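Local coordinates for ErfK/YbiS/YcfS/YnhG family protein (Xylanimonas cellulosilytica, PDB 4LPQ), which probably acts as a peptidoglycan L,D-transpeptidase in cell-wall biogenesis, this chain joining a putative peptidoglycan-binding domain to the catalytic domain, at residues 25-30 with 70-75; 49-54 with 106-111. All coordinates share one frame; numbering follows the deposited sequence. Where two conformers were deposited one is given.

Contact 1: 25-30 with 70-75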
ATOM      1  N   GLN A  25       5.940   9.149  13.863  1.00 15.24           N
ATOM      2  CA  GLN A  25       6.237  10.448  13.327  1.00 15.76           C
ATOM      3  C   GLN A  25       7.253  10.420  12.193  1.00 16.03           C
ATOM      4  O   GLN A  25       7.149  11.163  11.211  1.00 16.78           O
ATOM      5  CB  GLN A  25       6.632  11.413  14.420  1.00 18.69           C
ATOM      6  CG  GLN A  25       6.581  12.824  13.953  1.00 21.41           C
ATOM      7  CD  GLN A  25       5.229  13.319  13.499  1.00 26.30           C
ATOM      8  OE1 GLN A  25       4.210  13.290  14.218  1.00 28.17           O
ATOM      9  NE2 GLN A  25       5.213  13.783  12.250  1.00 24.75           N
ATOM     10  N   ARG A  26       8.269   9.568  12.315  1.00 14.28           N
ATOM     11  CA  ARG A  26       9.248   9.451  11.275  1.00 14.56           C
ATOM     12  C   ARG A  26       8.664   8.883   9.951  1.00 12.70           C
ATOM     13  O   ARG A  26       8.915   9.427   8.861  1.00 14.23           O
ATOM     14  CB  ARG A  26      10.382   8.562  11.762  1.00 15.29           C
ATOM     15  CG  ARG A  26      11.494   8.336  10.777  1.00 14.64           C
ATOM     16  CD  ARG A  26      12.148   9.659  10.383  1.00 17.64           C
ATOM     17  NE  ARG A  26      13.380   9.390   9.688  1.00 17.02           N
ATOM     18  CZ  ARG A  26      14.049  10.286   8.966  1.00 15.49           C
ATOM     19  NH1 ARG A  26      13.560  11.523   8.817  1.00 19.12           N
ATOM     20  NH2 ARG A  26      15.192  10.001   8.353  1.00 17.26           N
ATOM     21  N   LEU A  27       7.818   7.849  10.091  1.00 13.10           N
ATOM     22  CA  LEU A  27       7.094   7.343   8.954  1.00 13.68           C
ATOM     23  C   LEU A  27       6.266   8.419   8.284  1.00 13.30           C
ATOM     24  O   LEU A  27       6.290   8.579   7.051  1.00 14.31           O
ATOM     25  CB  LEU A  27       6.224   6.157   9.355  1.00 12.52           C
ATOM     26  CG  LEU A  27       6.988   4.889   9.732  1.00 12.82           C
ATOM     27  CD1 LEU A  27       6.099   3.945  10.453  1.00 14.98           C
ATOM     28  CD2 LEU A  27       7.595   4.220   8.495  1.00 14.85           C
HETATM   29  N   MSE A  28       5.550   9.159   9.131  1.00 14.50           N
HETATM   30  CA  MSE A  28       4.705  10.257   8.592  1.00 16.14           C
HETATM   31  C   MSE A  28       5.571  11.236   7.824  1.00 15.48           C
HETATM   32  O   MSE A  28       5.225  11.676   6.696  1.00 17.82           O
HETATM   33  CB  MSE A  28       3.951  10.899   9.747  1.00 17.12           C
HETATM   34  CG  MSE A  28       2.838  11.836   9.225  1.00 20.16           C
HETATM   35 SE   MSE A  28       1.903  12.756  10.632  0.60 24.50          SE
HETATM   36  CE  MSE A  28       1.266  11.206  11.614  1.00 25.80           C
ATOM     37  N   ASP A  29       6.681  11.657   8.453  1.00 15.62           N
ATOM     38  CA  ASP A  29       7.579  12.643   7.839  1.00 18.36           C
ATOM     39  C   ASP A  29       8.124  12.194   6.500  1.00 16.65           C
ATOM     40  O   ASP A  29       8.334  13.006   5.553  1.00 19.86           O
ATOM     41  CB  ASP A  29       8.754  12.979   8.779  1.00 18.93           C
ATOM     42  CG  ASP A  29       8.320  13.690  10.070  1.00 19.79           C
ATOM     43  OD1 ASP A  29       7.214  14.251  10.162  1.00 23.88           O
ATOM     44  OD2 ASP A  29       9.240  13.764  10.950  1.00 24.13           O
ATOM     45  N   LEU A  30       8.414  10.898   6.370  1.00 14.97           N
ATOM     46  CA  LEU A  30       8.968  10.337   5.175  1.00 14.42           C
ATOM     47  C   LEU A  30       7.927  10.006   4.117  1.00 14.72           C
ATOM     48  O   LEU A  30       8.322   9.562   3.012  1.00 16.07           O
ATOM     49  CB  LEU A  30       9.785   9.104   5.507  1.00 14.62           C
ATOM     50  CG  LEU A  30      11.064   9.301   6.304  1.00 14.65           C
ATOM     51  CD1 LEU A  30      11.639   7.924   6.666  1.00 16.42           C
ATOM     52  CD2 LEU A  30      12.058  10.094   5.532  1.00 16.74           C
ATOM     53  N   ALA A  70      18.061   1.403  10.900  1.00 12.75           N
ATOM     54  CA  ALA A  70      19.054   2.016  10.072  1.00 13.82           C
ATOM     55  C   ALA A  70      18.472   2.639   8.817  1.00 13.23           C
ATOM     56  O   ALA A  70      18.847   3.736   8.400  1.00 14.85           O
ATOM     57  CB  ALA A  70      20.180   1.032   9.739  1.00 16.93           C
ATOM     58  N   ALA A  71      17.523   1.912   8.204  1.00 13.43           N
ATOM     59  CA  ALA A  71      16.893   2.424   6.994  1.00 13.64           C
ATOM     60  C   ALA A  71      16.017   3.653   7.323  1.00 12.61           C
ATOM     61  O   ALA A  71      15.933   4.606   6.525  1.00 13.88           O
ATOM     62  CB  ALA A  71      16.138   1.292   6.330  1.00 13.63           C
ATOM     63  N   LEU A  72      15.333   3.623   8.455  1.00 12.27           N
ATOM     64  CA  LEU A  72      14.548   4.764   8.889  1.00 12.35           C
ATOM     65  C   LEU A  72      15.435   5.991   9.038  1.00 13.24           C
ATOM     66  O   LEU A  72      15.109   7.095   8.616  1.00 14.58           O
ATOM     67  CB  LEU A  72      13.797   4.434  10.163  1.00 12.78           C
ATOM     68  CG  LEU A  72      12.581   3.596  10.010  1.00 14.97           C
ATOM     69  CD1 LEU A  72      12.193   3.026  11.314  1.00 16.85           C
ATOM     70  CD2 LEU A  72      11.423   4.364   9.359  1.00 15.33           C
ATOM     71  N   ASP A  73      16.571   5.784   9.713  1.00 13.74           N
ATOM     72  CA  ASP A  73      17.508   6.889   9.946  1.00 14.63           C
ATOM     73  C   ASP A  73      18.073   7.404   8.615  1.00 14.88           C
ATOM     74  O   ASP A  73      18.330   8.639   8.495  1.00 18.20           O
ATOM     75  CB  ASP A  73      18.626   6.468  10.843  1.00 15.75           C
ATOM     76  CG  ASP A  73      18.156   6.323  12.340  1.00 21.06           C
ATOM     77  OD1 ASP A  73      17.117   6.780  12.738  1.00 25.26           O
ATOM     78  OD2 ASP A  73      18.931   5.836  13.141  1.00 23.38           O
ATOM     79  N   ALA A  74      18.295   6.494   7.645  1.00 14.46           N
ATOM     80  CA  ALA A  74      18.770   6.905   6.343  1.00 15.69           C
ATOM     81  C   ALA A  74      17.644   7.657   5.545  1.00 17.27           C
ATOM     82  O   ALA A  74      17.926   8.319   4.544  1.00 18.11           O
ATOM     83  CB  ALA A  74      19.238   5.718   5.514  1.00 17.12           C
ATOM     84  N   GLY A  75      16.419   7.590   6.004  1.00 15.29           N
ATOM     85  CA  GLY A  75      15.342   8.299   5.361  1.00 16.00           C
ATOM     86  C   GLY A  75      14.917   7.648   4.064  1.00 14.12           C
ATOM     87  O   GLY A  75      14.501   8.296   3.124  1.00 16.59           O
TER
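R26 reaches from helix 18-30 to the C-terminal end of helix 66-74 and there grips one carbonyl, L72 O. Its CB points toward the other helix, and CG, anti to the backbone N (chi1 180°), runs 4.2 Å from L72 CD2. The chain bends at chi2, and beyond CD the guanidinium meets L72 O side-on with two nitrogens: R26 NE lies 3.1 Å from L72 O, above the carbonyl plane, while R26 NH2 approaches to 2.9 Å from L72 O within that plane. G75 N also donates to L72 O, as part of the Schellman motif that ends the helix. L30 CD2 covers one face of the guanidinium, offset toward its rim, and packs 3.7 Å from G75 CA. Deeper in, L27 CD2 touches L72 CD2 at 3.9 Å. An alanine in place of R26 would probably leave L72 O with only the G75 N bond among the three donors described and open a gap beside L30 CD2, which had lain over the guanidinium. Three donors on one helix-terminal oxygen suit the partial negative charge expected at a helix C terminus, which the arginine's positive charge would help offset within the putative peptidoglycan-binding domain, a three-helix unit.

Contact 2: 49-54 with 106-111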
ATOM      1  N   VAL A  49       4.467   0.438   8.626  1.00 10.93           N
ATOM      2  CA  VAL A  49       5.726  -0.304   8.780  1.00 10.95           C
ATOM      3  C   VAL A  49       5.993  -1.291   7.673  1.00 10.91           C
ATOM      4  O   VAL A  49       7.097  -1.413   7.179  1.00 11.21           O
ATOM      5  CB  VAL A  49       5.840  -0.954  10.185  1.00 11.79           C
ATOM      6  CG1 VAL A  49       7.087  -1.808  10.342  1.00 13.03           C
ATOM      7  CG2 VAL A  49       5.833   0.124  11.278  1.00 12.21           C
ATOM      8  N   TRP A  50       4.955  -2.042   7.313  1.00 11.16           N
ATOM      9  CA  TRP A  50       5.077  -2.982   6.199  1.00 11.46           C
ATOM     10  C   TRP A  50       5.436  -2.250   4.929  1.00 10.96           C
ATOM     11  O   TRP A  50       6.285  -2.674   4.178  1.00 12.02           O
ATOM     12  CB  TRP A  50       3.818  -3.757   6.037  1.00 10.99           C
ATOM     13  CG  TRP A  50       3.593  -4.864   7.055  1.00 11.59           C
ATOM     14  CD1 TRP A  50       4.505  -5.450   7.873  1.00 11.32           C
ATOM     15  CD2 TRP A  50       2.363  -5.537   7.320  1.00 10.36           C
ATOM     16  NE1 TRP A  50       3.940  -6.471   8.603  1.00 11.57           N
ATOM     17  CE2 TRP A  50       2.611  -6.565   8.303  1.00 11.59           C
ATOM     18  CE3 TRP A  50       1.092  -5.414   6.821  1.00 11.47           C
ATOM     19  CZ2 TRP A  50       1.613  -7.375   8.791  1.00 12.39           C
ATOM     20  CZ3 TRP A  50       0.088  -6.229   7.279  1.00 13.24           C
ATOM     21  CH2 TRP A  50       0.350  -7.200   8.244  1.00 13.03           C
ATOM     22  N   ALA A  51       4.791  -1.082   4.668  1.00 11.77           N
ATOM     23  CA  ALA A  51       5.152  -0.304   3.476  1.00 11.21           C
ATOM     24  C   ALA A  51       6.594   0.088   3.498  1.00 11.71           C
ATOM     25  O   ALA A  51       7.279   0.081   2.490  1.00 11.44           O
ATOM     26  CB  ALA A  51       4.293   0.894   3.394  1.00 12.37           C
ATOM     27  N   PHE A  52       7.086   0.487   4.675  1.00 11.00           N
ATOM     28  CA  PHE A  52       8.465   0.897   4.808  1.00 10.58           C
ATOM     29  C   PHE A  52       9.443  -0.219   4.554  1.00 10.57           C
ATOM     30  O   PHE A  52      10.407  -0.109   3.820  1.00 11.43           O
ATOM     31  CB  PHE A  52       8.700   1.508   6.182  1.00 10.74           C
ATOM     32  CG  PHE A  52      10.113   2.038   6.304  1.00 10.80           C
ATOM     33  CD1 PHE A  52      10.454   3.239   5.736  1.00 12.08           C
ATOM     34  CD2 PHE A  52      11.102   1.292   6.863  1.00 13.36           C
ATOM     35  CE1 PHE A  52      11.750   3.646   5.666  1.00 12.38           C
ATOM     36  CE2 PHE A  52      12.436   1.729   6.843  1.00 12.36           C
ATOM     37  CZ  PHE A  52      12.779   2.913   6.203  1.00 12.71           C
ATOM     38  N   GLN A  53       9.205  -1.350   5.228  1.00 10.47           N
ATOM     39  CA  GLN A  53      10.067  -2.532   5.050  1.00 11.27           C
ATOM     40  C   GLN A  53      10.042  -2.975   3.603  1.00 10.79           C
ATOM     41  O   GLN A  53      11.092  -3.309   3.047  1.00 12.21           O
ATOM     42  CB  GLN A  53       9.735  -3.672   6.012  1.00 11.11           C
ATOM     43  CG  GLN A  53       9.976  -3.338   7.464  1.00 11.73           C
ATOM     44  CD  GLN A  53       9.595  -4.396   8.399  1.00 12.20           C
ATOM     45  OE1 GLN A  53       8.558  -5.036   8.288  1.00 12.98           O
ATOM     46  NE2 GLN A  53      10.471  -4.566   9.392  1.00 13.34           N
ATOM     47  N   LYS A  54       8.856  -3.053   3.000  1.00 10.95           N
ATOM     48  CA  LYS A  54       8.789  -3.339   1.565  1.00 11.67           C
ATOM     49  C   LYS A  54       9.608  -2.388   0.695  1.00 11.36           C
ATOM     50  O   LYS A  54      10.374  -2.807  -0.148  1.00 12.99           O
ATOM     51  CB  LYS A  54       7.322  -3.278   1.118  1.00 11.21           C
ATOM     52  CG  LYS A  54       6.465  -4.454   1.608  1.00 11.12           C
ATOM     53  CD  LYS A  54       5.003  -4.246   1.325  1.00 11.30           C
ATOM     54  CE  LYS A  54       4.179  -5.481   1.415  1.00 11.72           C
ATOM     55  NZ  LYS A  54       2.779  -5.199   0.912  1.00 11.95           N
ATOM     56  N   VAL A 106       4.661  11.428  -3.065  1.00 16.09           N
ATOM     57  CA  VAL A 106       3.855  12.115  -2.072  1.00 17.20           C
ATOM     58  C   VAL A 106       3.511  11.183  -0.897  1.00 15.66           C
ATOM     59  O   VAL A 106       3.630  11.563   0.273  1.00 16.32           O
ATOM     60  CB  VAL A 106       2.579  12.746  -2.705  1.00 15.87           C
ATOM     61  CG1 VAL A 106       1.687  13.419  -1.663  1.00 17.41           C
ATOM     62  CG2 VAL A 106       2.978  13.703  -3.795  1.00 18.55           C
ATOM     63  N   ARG A 107       3.125   9.948  -1.249  1.00 14.14           N
ATOM     64  CA  ARG A 107       2.879   8.925  -0.233  0.50 12.24           C
ATOM     65  C   ARG A 107       3.265   7.580  -0.751  1.00 12.85           C
ATOM     66  O   ARG A 107       3.173   7.258  -1.943  1.00 13.41           O
ATOM     67  CB  ARG A 107       1.387   8.778   0.251  0.50 14.37           C
ATOM     68  CG  ARG A 107       0.764   9.860   1.062  0.50 14.63           C
ATOM     69  CD  ARG A 107       1.384  10.128   2.426  0.50 12.34           C
ATOM     70  NE  ARG A 107       0.580  11.145   3.091  0.50 15.83           N
ATOM     71  CZ  ARG A 107       0.723  12.458   2.857  0.50 14.64           C
ATOM     72  NH1 ARG A 107       1.607  12.922   1.992  0.50 16.61           N
ATOM     73  NH2 ARG A 107      -0.076  13.340   3.410  0.50 23.33           N
ATOM     74  N   ILE A 108       3.711   6.750   0.202  1.00 13.06           N
ATOM     75  CA  ILE A 108       3.945   5.336  -0.013  1.00 12.18           C
ATOM     76  C   ILE A 108       2.868   4.589   0.780  1.00 11.51           C
ATOM     77  O   ILE A 108       2.767   4.829   1.997  1.00 12.54           O
ATOM     78  CB  ILE A 108       5.347   4.875   0.454  1.00 12.47           C
ATOM     79  CG1 ILE A 108       6.472   5.711  -0.122  1.00 13.37           C
ATOM     80  CG2 ILE A 108       5.506   3.381   0.099  1.00 12.50           C
ATOM     81  CD1 ILE A 108       6.876   6.888   0.692  1.00 14.70           C
ATOM     82  N   ILE A 109       2.161   3.661   0.117  1.00 11.01           N
ATOM     83  CA  ILE A 109       1.020   2.987   0.705  1.00 11.92           C
ATOM     84  C   ILE A 109       1.248   1.477   0.605  1.00 10.82           C
ATOM     85  O   ILE A 109       1.583   0.989  -0.507  1.00 11.58           O
ATOM     86  CB  ILE A 109      -0.273   3.466  -0.003  1.00 11.26           C
ATOM     87  CG1 ILE A 109      -0.585   4.891   0.389  1.00 13.41           C
ATOM     88  CG2 ILE A 109      -1.451   2.580   0.324  1.00 13.61           C
ATOM     89  CD1 ILE A 109      -1.513   5.615  -0.555  1.00 14.36           C
ATOM     90  N   ASN A 110       1.031   0.754   1.729  1.00 11.40           N
ATOM     91  CA  ASN A 110       1.117  -0.695   1.638  1.00 10.34           C
ATOM     92  C   ASN A 110       0.017  -1.231   0.720  1.00  9.76           C
ATOM     93  O   ASN A 110      -1.136  -0.854   0.785  1.00 11.29           O
ATOM     94  CB  ASN A 110       0.934  -1.258   3.039  1.00 11.09           C
ATOM     95  CG  ASN A 110       1.118  -2.762   3.099  1.00 12.18           C
ATOM     96  OD1 ASN A 110       2.150  -3.253   2.666  1.00 12.35           O
ATOM     97  ND2 ASN A 110       0.107  -3.460   3.608  1.00 12.27           N
ATOM     98  N   ALA A 111       0.413  -2.182  -0.172  1.00 11.19           N
ATOM     99  CA  ALA A 111      -0.480  -2.754  -1.173  1.00 11.57           C
ATOM    100  C   ALA A 111      -0.353  -4.273  -1.219  1.00 11.67           C
ATOM    101  O   ALA A 111       0.649  -4.846  -0.774  1.00 11.90           O
ATOM    102  CB  ALA A 111      -0.223  -2.116  -2.568  1.00 12.25           C
TER
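A51 and N110 bring the backbones together, their CA atoms 4.5 Å apart, where helix 49-54 crosses strand 106-110 at 106° with the axes 6.9 Å apart at closest approach. The small A51 side chain is consistent with so close an approach; its CB points toward the strand and lies 3.7 Å from N110 N. I108, whose CB points toward the helix, meets A51 CB through CG2. N110 carries its CG anti to the backbone N (chi1 -175°), which puts CG on the side of W50 and K54. W50 CB packs 3.8 Å from N110 OD1, and N110 ND2 sits at the edge of the indole, near CE3. The helix belongs to the putative peptidoglycan-binding domain and the strand to the YkuD-type catalytic domain, making this a buried interdomain joint. K54, extended beyond CG, crosses the N110 side chain at about a right angle; its NZ donates to N110 OD1 at 2.7 Å, tilted 34° from the carbonyl plane. A111 O lies equally near K54 NZ, and Q95 O accepts a further hydrogen bond from this ammonium, so nearby oxygens would probably help offset the charge of this buried lysine. N110 ND2 donates to I172 O, and with both ends of the amide bonded its rotation is fixed. The side chain of A111 is about 10 Å from those of the predicted catalytic residues H167 and C181.

Overall arrangement
From the N terminus, helix 18-30 supplies the first half of contact 1, and helix 43-56 follows with the first half of contact 2. Helix 66-74 then closes the loop of contact 1, bringing the third helix of the small domain back to the first. The chain continues into the catalytic domain, where strand 104-110 closes the loop of contact 2. The segments alternate, so the two loops cross. Contact 1 lies within the helical domain and contact 2 joins that domain to the catalytic sheet; their centres are 12 Å apart. F52, on helix 43-56, links them by packing against L27, A71 and L72, and L30 O touches I108 CD1.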